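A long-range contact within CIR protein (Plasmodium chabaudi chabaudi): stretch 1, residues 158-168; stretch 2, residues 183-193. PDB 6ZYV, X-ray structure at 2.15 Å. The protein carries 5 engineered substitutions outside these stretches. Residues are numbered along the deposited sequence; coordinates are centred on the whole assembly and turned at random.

Stretch 1 (158-168) YDIFKSLCNMY
Stretch 2 183-193: KDAQNFVDEYQ

This is an antiparallel helix-helix contact in which one aromatic knob, Phe188, fills a hole made by four residues of the facing helix, with a single side-chain hydrogen bond at its flank. Both stretches are helical throughout, with phi near -65° and psi near -40°, and both belong to helices that run on in each direction. Their N-to-C directions differ by 175°, and the axes approach to 10.4 Å. The register follows from three CA-CA pairs: Ile160 with Tyr192 at 6.4 Å, Ser163 with Phe188 at 6.9 Å, and Met167 with Asp184 at 7.0 Å. Steps of three or four residues on each helix keep returning side chains to the shared side, and 443 Å² is buried in all.

Backbone hydrogen bonds of the i to i+4 kind hold each helix, such as Leu164 N to Ile160 O at 3.0 Å and Tyr192 N to Phe188 O at 2.9 Å. Near the end of stretch 1, Met167 N makes two weak bonds, to Ser163 O at 3.4 Å and to Leu164 O at 3.1 Å.

Phe188 points toward stretch 1 with chi1 t (174°) and chi2 77°, sitting among Ile160, Ser163, Leu164 and Met167. Ile160 O lies 3.4 Å from Phe188 CE1 and Ser163 CB 4.1 Å from Phe188 CD1, both at the ring edge. Leu164 (chi1 t, chi2 p) brings CB to 3.8 Å from Phe188 CE1, while Met167 CE lies 3.6 Å from Phe188 CG; both approach the ring obliquely.

Met167, with chi1 m, chi2 t and chi3 m, also rests its sulfur on the opposing backbone: SD is 3.6 Å from Asp184 O and 3.8 Å from Ala185 N. A flexible thioether can thus fill space beside both an aromatic ring and a helical turn.

Ile160 (chi1 m, chi2 m) leaves its CA sideways, but its end comes nearer to stretch 2. Ile160 CG2 serves two rings, 3.7 Å from Phe188 CE1 and 3.9 Å from Tyr192 CD1, while Ile160 CD1 packs 3.8 Å from Glu191 CG. Tyr192 has chi1 t and chi2 63°.

The polar element is compact. Ser163, chi1 m, donates from OG to Glu191 OE1 at 2.9 Å. Glu191 reaches it extended, with chi1 and chi2 t and chi3 near 1°, so its side chain lies alongside Ile160, while OE1 accepts the hydrogen bond from Ser163.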

ATOM      1  N   TYR A 158       1.120   4.498   8.052  1.00 41.34           N
ATOM      2  CA  TYR A 158       1.745   4.399   6.732  1.00 41.16           C
ATOM      3  C   TYR A 158       3.251   4.653   6.808  1.00 42.74           C
ATOM      4  O   TYR A 158       4.007   3.997   6.115  1.00 42.57           O
ATOM      5  CB  TYR A 158       1.091   5.395   5.740  1.00 40.69           C
ATOM      6  CG  TYR A 158       1.549   5.151   4.321  1.00 40.53           C
ATOM      7  CD1 TYR A 158       1.028   4.105   3.574  1.00 40.94           C
ATOM      8  CD2 TYR A 158       2.584   5.888   3.766  1.00 41.76           C
ATOM      9  CE1 TYR A 158       1.472   3.839   2.278  1.00 42.10           C
ATOM     10  CE2 TYR A 158       3.059   5.610   2.478  1.00 42.98           C
ATOM     11  CZ  TYR A 158       2.488   4.591   1.729  1.00 43.48           C
ATOM     12  OH  TYR A 158       2.938   4.304   0.454  1.00 45.71           O
ATOM     13  N   ASP A 159       3.696   5.586   7.658  1.00 45.09           N
ATOM     14  CA  ASP A 159       5.127   5.830   7.876  1.00 47.02           C
ATOM     15  C   ASP A 159       5.823   4.575   8.445  1.00 45.97           C
ATOM     16  O   ASP A 159       6.940   4.266   8.046  1.00 46.64           O
ATOM     17  CB  ASP A 159       5.341   7.030   8.799  1.00 52.40           C
ATOM     18  CG  ASP A 159       5.124   8.353   8.076  1.00 66.08           C
ATOM     19  OD1 ASP A 159       5.373   8.413   6.848  1.00 68.74           O
ATOM     20  OD2 ASP A 159       4.696   9.333   8.734  1.00 72.56           O
ATOM     21  N   ILE A 160       5.151   3.835   9.339  1.00 44.31           N
ATOM     22  CA  ILE A 160       5.677   2.575   9.863  1.00 43.47           C
ATOM     23  C   ILE A 160       5.776   1.543   8.715  1.00 42.97           C
ATOM     24  O   ILE A 160       6.784   0.855   8.589  1.00 42.85           O
ATOM     25  CB  ILE A 160       4.795   2.054  11.021  1.00 42.66           C
ATOM     26  CG1 ILE A 160       4.669   3.116  12.144  1.00 43.66           C
ATOM     27  CG2 ILE A 160       5.321   0.722  11.552  1.00 42.50           C
ATOM     28  CD1 ILE A 160       5.981   3.497  12.788  1.00 44.91           C
ATOM     29  N   PHE A 161       4.740   1.467   7.871  1.00 42.08           N
ATOM     30  CA  PHE A 161       4.721   0.575   6.719  1.00 42.69           C
ATOM     31  C   PHE A 161       5.881   0.896   5.758  1.00 43.56           C
ATOM     32  O   PHE A 161       6.510  -0.004   5.199  1.00 42.63           O
ATOM     33  CB  PHE A 161       3.364   0.702   5.998  1.00 42.73           C
ATOM     34  CG  PHE A 161       3.282  -0.059   4.705  1.00 44.07           C
ATOM     35  CD1 PHE A 161       3.351  -1.435   4.691  1.00 44.78           C
ATOM     36  CD2 PHE A 161       3.162   0.604   3.502  1.00 45.62           C
ATOM     37  CE1 PHE A 161       3.272  -2.137   3.503  1.00 45.65           C
ATOM     38  CE2 PHE A 161       3.077  -0.108   2.312  1.00 46.34           C
ATOM     39  CZ  PHE A 161       3.138  -1.472   2.321  1.00 45.62           C
ATOM     40  N   LYS A 162       6.151   2.193   5.574  1.00 44.75           N
ATOM     41  CA  LYS A 162       7.239   2.687   4.738  1.00 46.64           C
ATOM     42  C   LYS A 162       8.591   2.231   5.296  1.00 46.66           C
ATOM     43  O   LYS A 162       9.442   1.805   4.527  1.00 47.48           O
ATOM     44  CB  LYS A 162       7.194   4.220   4.663  1.00 50.11           C
ATOM     45  CG  LYS A 162       6.559   4.758   3.388  1.00 56.19           C
ATOM     46  CD  LYS A 162       7.127   6.131   2.971  1.00 62.27           C
ATOM     47  CE  LYS A 162       6.880   7.234   3.986  1.00 67.41           C
ATOM     48  NZ  LYS A 162       7.150   8.593   3.415  1.00 70.19           N
ATOM     49  N   SER A 163       8.776   2.289   6.626  1.00 45.80           N
ATOM     50  CA  SER A 163       9.993   1.822   7.294  1.00 46.17           C
ATOM     51  C   SER A 163      10.181   0.321   7.092  1.00 46.18           C
ATOM     52  O   SER A 163      11.311  -0.138   6.914  1.00 46.73           O
ATOM     53  CB  SER A 163       9.949   2.131   8.781  1.00 47.40           C
ATOM     54  OG  SER A 163      10.102   3.524   8.982  1.00 52.19           O
ATOM     55  N   LEU A 164       9.076  -0.443   7.097  1.00 45.19           N
ATOM     56  CA  LEU A 164       9.129  -1.871   6.835  1.00 45.37           C
ATOM     57  C   LEU A 164       9.549  -2.097   5.372  1.00 46.73           C
ATOM     58  O   LEU A 164      10.409  -2.942   5.110  1.00 47.95           O
ATOM     59  CB  LEU A 164       7.755  -2.494   7.108  1.00 44.59           C
ATOM     60  CG  LEU A 164       7.614  -3.979   6.824  1.00 45.11           C
ATOM     61  CD1 LEU A 164       8.640  -4.793   7.662  1.00 45.32           C
ATOM     62  CD2 LEU A 164       6.186  -4.430   7.147  1.00 45.02           C
ATOM     63  N   CYS A 165       8.987  -1.313   4.429  1.00 46.40           N
ATOM     64  CA  CYS A 165       9.327  -1.382   3.003  1.00 46.99           C
ATOM     65  C   CYS A 165      10.798  -1.055   2.744  1.00 48.19           C
ATOM     66  O   CYS A 165      11.397  -1.656   1.863  1.00 48.48           O
ATOM     67  CB  CYS A 165       8.391  -0.512   2.163  1.00 47.34           C
ATOM     68  SG  CYS A 165       6.788  -1.280   1.816  1.00 50.84           S
ATOM     69  N   ASN A 166      11.401  -0.161   3.538  1.00 49.05           N
ATOM     70  CA  ASN A 166      12.822   0.162   3.389  1.00 50.89           C
ATOM     71  C   ASN A 166      13.687  -1.059   3.707  1.00 50.25           C
ATOM     72  O   ASN A 166      14.674  -1.298   3.012  1.00 50.17           O
ATOM     73  CB  ASN A 166      13.224   1.359   4.249  1.00 54.49           C
ATOM     74  CG  ASN A 166      12.590   2.653   3.786  1.00 62.33           C
ATOM     75  OD1 ASN A 166      12.315   2.855   2.593  1.00 65.02           O
ATOM     76  ND2 ASN A 166      12.343   3.571   4.719  1.00 64.11           N
ATOM     77  N   MET A 167      13.289  -1.869   4.717  1.00 49.00           N
ATOM     78  CA  MET A 167      14.033  -3.084   5.041  1.00 48.61           C
ATOM     79  C   MET A 167      13.894  -4.116   3.907  1.00 47.89           C
ATOM     80  O   MET A 167      14.870  -4.764   3.551  1.00 47.44           O
ATOM     81  CB  MET A 167      13.590  -3.660   6.393  1.00 48.50           C
ATOM     82  CG  MET A 167      13.904  -2.744   7.556  1.00 50.19           C
ATOM     83  SD  MET A 167      13.590  -3.574   9.129  1.00 52.83           S
ATOM     84  CE  MET A 167      11.826  -3.636   9.078  1.00 51.22           C
ATOM     85  N   TYR A 168      12.695  -4.229   3.306  1.00 47.71           N
ATOM     86  CA  TYR A 168      12.483  -5.121   2.156  1.00 48.47           C
ATOM     87  C   TYR A 168      13.366  -4.724   0.963  1.00 52.44           C
ATOM     88  O   TYR A 168      13.886  -5.596   0.267  1.00 53.06           O
ATOM     89  CB  TYR A 168      11.008  -5.152   1.726  1.00 45.78           C
ATOM     90  CG  TYR A 168      10.185  -6.200   2.443  1.00 43.58           C
ATOM     91  CD1 TYR A 168       9.552  -5.911   3.647  1.00 43.43           C
ATOM     92  CD2 TYR A 168      10.055  -7.481   1.930  1.00 42.77           C
ATOM     93  CE1 TYR A 168       8.777  -6.858   4.302  1.00 43.12           C
ATOM     94  CE2 TYR A 168       9.304  -8.448   2.589  1.00 43.28           C
ATOM     95  CZ  TYR A 168       8.662  -8.132   3.778  1.00 43.76           C
ATOM     96  OH  TYR A 168       7.906  -9.059   4.457  1.00 44.02           O
ATOM     97  N   LYS A 183      19.919  -4.869  13.187  1.00 55.98           N
ATOM     98  CA  LYS A 183      19.938  -3.476  13.638  1.00 56.65           C
ATOM     99  C   LYS A 183      18.689  -2.735  13.138  1.00 54.69           C
ATOM    100  O   LYS A 183      18.039  -2.059  13.928  1.00 54.49           O
ATOM    101  CB  LYS A 183      21.210  -2.774  13.116  1.00 60.96           C
ATOM    102  CG  LYS A 183      21.355  -1.321  13.562  1.00 67.84           C
ATOM    103  CD  LYS A 183      22.588  -0.617  12.930  1.00 74.60           C
ATOM    104  CE  LYS A 183      23.842  -0.642  13.791  1.00 79.82           C
ATOM    105  NZ  LYS A 183      24.527   0.687  13.847  1.00 82.55           N
ATOM    106  N   ASP A 184      18.322  -2.914  11.855  1.00 53.13           N
ATOM    107  CA  ASP A 184      17.142  -2.270  11.283  1.00 52.02           C
ATOM    108  C   ASP A 184      15.833  -2.778  11.882  1.00 50.68           C
ATOM    109  O   ASP A 184      14.920  -1.981  12.084  1.00 51.03           O
ATOM    110  CB  ASP A 184      17.125  -2.373   9.754  1.00 53.72           C
ATOM    111  CG  ASP A 184      18.220  -1.579   9.059  1.00 61.05           C
ATOM    112  OD1 ASP A 184      18.922  -0.792   9.750  1.00 63.04           O
ATOM    113  OD2 ASP A 184      18.386  -1.752   7.824  1.00 62.94           O
ATOM    114  N   ALA A 185      15.741  -4.089  12.169  1.00 48.82           N
ATOM    115  CA  ALA A 185      14.566  -4.687  12.773  1.00 48.24           C
ATOM    116  C   ALA A 185      14.370  -4.151  14.193  1.00 48.37           C
ATOM    117  O   ALA A 185      13.239  -3.861  14.577  1.00 47.50           O
ATOM    118  CB  ALA A 185      14.690  -6.202  12.785  1.00 48.67           C
ATOM    119  N   GLN A 186      15.467  -3.956  14.949  1.00 49.40           N
ATOM    120  CA  GLN A 186      15.406  -3.392  16.300  1.00 50.88           C
ATOM    121  C   GLN A 186      14.951  -1.936  16.268  1.00 51.02           C
ATOM    122  O   GLN A 186      14.123  -1.551  17.086  1.00 50.74           O
ATOM    123  CB  GLN A 186      16.742  -3.540  17.052  1.00 53.63           C
ATOM    124  CG  GLN A 186      16.613  -3.269  18.582  1.00 58.85           C
ATOM    125  CD  GLN A 186      15.883  -4.325  19.419  1.00 64.03           C
ATOM    126  OE1 GLN A 186      16.330  -5.477  19.559  1.00 66.93           O
ATOM    127  NE2 GLN A 186      14.735  -3.959  19.997  1.00 63.51           N
ATOM    128  N   ASN A 187      15.438  -1.145  15.297  1.00 50.99           N
ATOM    129  CA  ASN A 187      14.981   0.236  15.139  1.00 51.41           C
ATOM    130  C   ASN A 187      13.496   0.258  14.729  1.00 50.99           C
ATOM    131  O   ASN A 187      12.746   1.110  15.191  1.00 52.49           O
ATOM    132  CB  ASN A 187      15.813   0.976  14.098  1.00 52.81           C
ATOM    133  CG  ASN A 187      17.207   1.320  14.572  1.00 56.95           C
ATOM    134  OD1 ASN A 187      17.485   1.363  15.764  1.00 59.76           O
ATOM    135  ND2 ASN A 187      18.111   1.583  13.656  1.00 57.75           N
ATOM    136  N   PHE A 188      13.081  -0.669  13.863  1.00 48.93           N
ATOM    137  CA  PHE A 188      11.705  -0.786  13.408  1.00 47.03           C
ATOM    138  C   PHE A 188      10.735  -1.091  14.573  1.00 47.16           C
ATOM    139  O   PHE A 188       9.718  -0.416  14.698  1.00 47.51           O
ATOM    140  CB  PHE A 188      11.603  -1.847  12.300  1.00 45.52           C
ATOM    141  CG  PHE A 188      10.172  -2.123  11.881  1.00 44.65           C
ATOM    142  CD1 PHE A 188       9.485  -1.236  11.056  1.00 45.04           C
ATOM    143  CD2 PHE A 188       9.494  -3.232  12.367  1.00 44.15           C
ATOM    144  CE1 PHE A 188       8.151  -1.466  10.722  1.00 44.94           C
ATOM    145  CE2 PHE A 188       8.167  -3.447  12.048  1.00 44.15           C
ATOM    146  CZ  PHE A 188       7.509  -2.583  11.204  1.00 43.99           C
ATOM    147  N   VAL A 189      11.042  -2.092  15.417  1.00 46.93           N
ATOM    148  CA  VAL A 189      10.179  -2.439  16.536  1.00 47.01           C
ATOM    149  C   VAL A 189      10.113  -1.286  17.561  1.00 48.11           C
ATOM    150  O   VAL A 189       9.036  -1.027  18.113  1.00 47.97           O
ATOM    151  CB  VAL A 189      10.485  -3.821  17.181  1.00 47.05           C
ATOM    152  CG1 VAL A 189      10.423  -4.937  16.156  1.00 46.48           C
ATOM    153  CG2 VAL A 189      11.769  -3.848  17.979  1.00 48.84           C
ATOM    154  N   ASP A 190      11.224  -0.553  17.760  1.00 48.58           N
ATOM    155  CA  ASP A 190      11.225   0.601  18.668  1.00 50.12           C
ATOM    156  C   ASP A 190      10.366   1.734  18.080  1.00 49.89           C
ATOM    157  O   ASP A 190       9.623   2.374  18.804  1.00 50.31           O
ATOM    158  CB  ASP A 190      12.657   1.109  18.907  1.00 53.35           C
ATOM    159  CG  ASP A 190      13.520   0.201  19.777  1.00 61.62           C
ATOM    160  OD1 ASP A 190      12.976  -0.757  20.368  1.00 62.46           O
ATOM    161  OD2 ASP A 190      14.740   0.450  19.867  1.00 66.64           O
ATOM    162  N   GLU A 191      10.461   1.962  16.769  1.00 49.22           N
ATOM    163  CA  GLU A 191       9.691   2.981  16.063  1.00 49.14           C
ATOM    164  C   GLU A 191       8.186   2.645  16.115  1.00 48.13           C
ATOM    165  O   GLU A 191       7.358   3.526  16.319  1.00 48.21           O
ATOM    166  CB  GLU A 191      10.167   3.076  14.607  1.00 50.31           C
ATOM    167  CG  GLU A 191       9.519   4.210  13.836  1.00 56.73           C
ATOM    168  CD  GLU A 191       9.766   4.217  12.333  1.00 64.43           C
ATOM    169  OE1 GLU A 191      10.461   3.298  11.839  1.00 64.68           O
ATOM    170  OE2 GLU A 191       9.258   5.137  11.646  1.00 68.76           O
ATOM    171  N   TYR A 192       7.853   1.365  15.965  1.00 46.74           N
ATOM    172  CA  TYR A 192       6.479   0.908  16.037  1.00 45.94           C
ATOM    173  C   TYR A 192       5.932   1.009  17.495  1.00 46.70           C
ATOM    174  O   TYR A 192       4.797   1.457  17.694  1.00 46.07           O
ATOM    175  CB  TYR A 192       6.387  -0.514  15.498  1.00 44.65           C
ATOM    176  CG  TYR A 192       4.993  -1.072  15.619  1.00 44.28           C
ATOM    177  CD1 TYR A 192       3.928  -0.494  14.937  1.00 44.04           C
ATOM    178  CD2 TYR A 192       4.726  -2.150  16.453  1.00 44.86           C
ATOM    179  CE1 TYR A 192       2.641  -0.987  15.066  1.00 44.13           C
ATOM    180  CE2 TYR A 192       3.447  -2.669  16.568  1.00 45.27           C
ATOM    181  CZ  TYR A 192       2.403  -2.084  15.871  1.00 45.05           C
ATOM    182  OH  TYR A 192       1.124  -2.548  16.054  1.00 45.54           O
ATOM    183  N   GLN A 193       6.753   0.661  18.505  1.00 47.17           N
ATOM    184  CA  GLN A 193       6.359   0.781  19.910  1.00 48.82           C
ATOM    185  C   GLN A 193       6.065   2.251  20.241  1.00 50.33           C
ATOM    186  O   GLN A 193       5.076   2.538  20.898  1.00 51.33           O
ATOM    187  CB  GLN A 193       7.467   0.247  20.841  1.00 50.53           C
ATOM    188  CG  GLN A 193       7.118   0.322  22.337  1.00 51.83           C
ATOM    189  CD  GLN A 193       5.965  -0.587  22.690  1.00 53.58           C
ATOM    190  OE1 GLN A 193       6.124  -1.802  22.826  1.00 54.80           O
ATOM    191  NE2 GLN A 193       4.768  -0.023  22.843  1.00 53.33           N
TER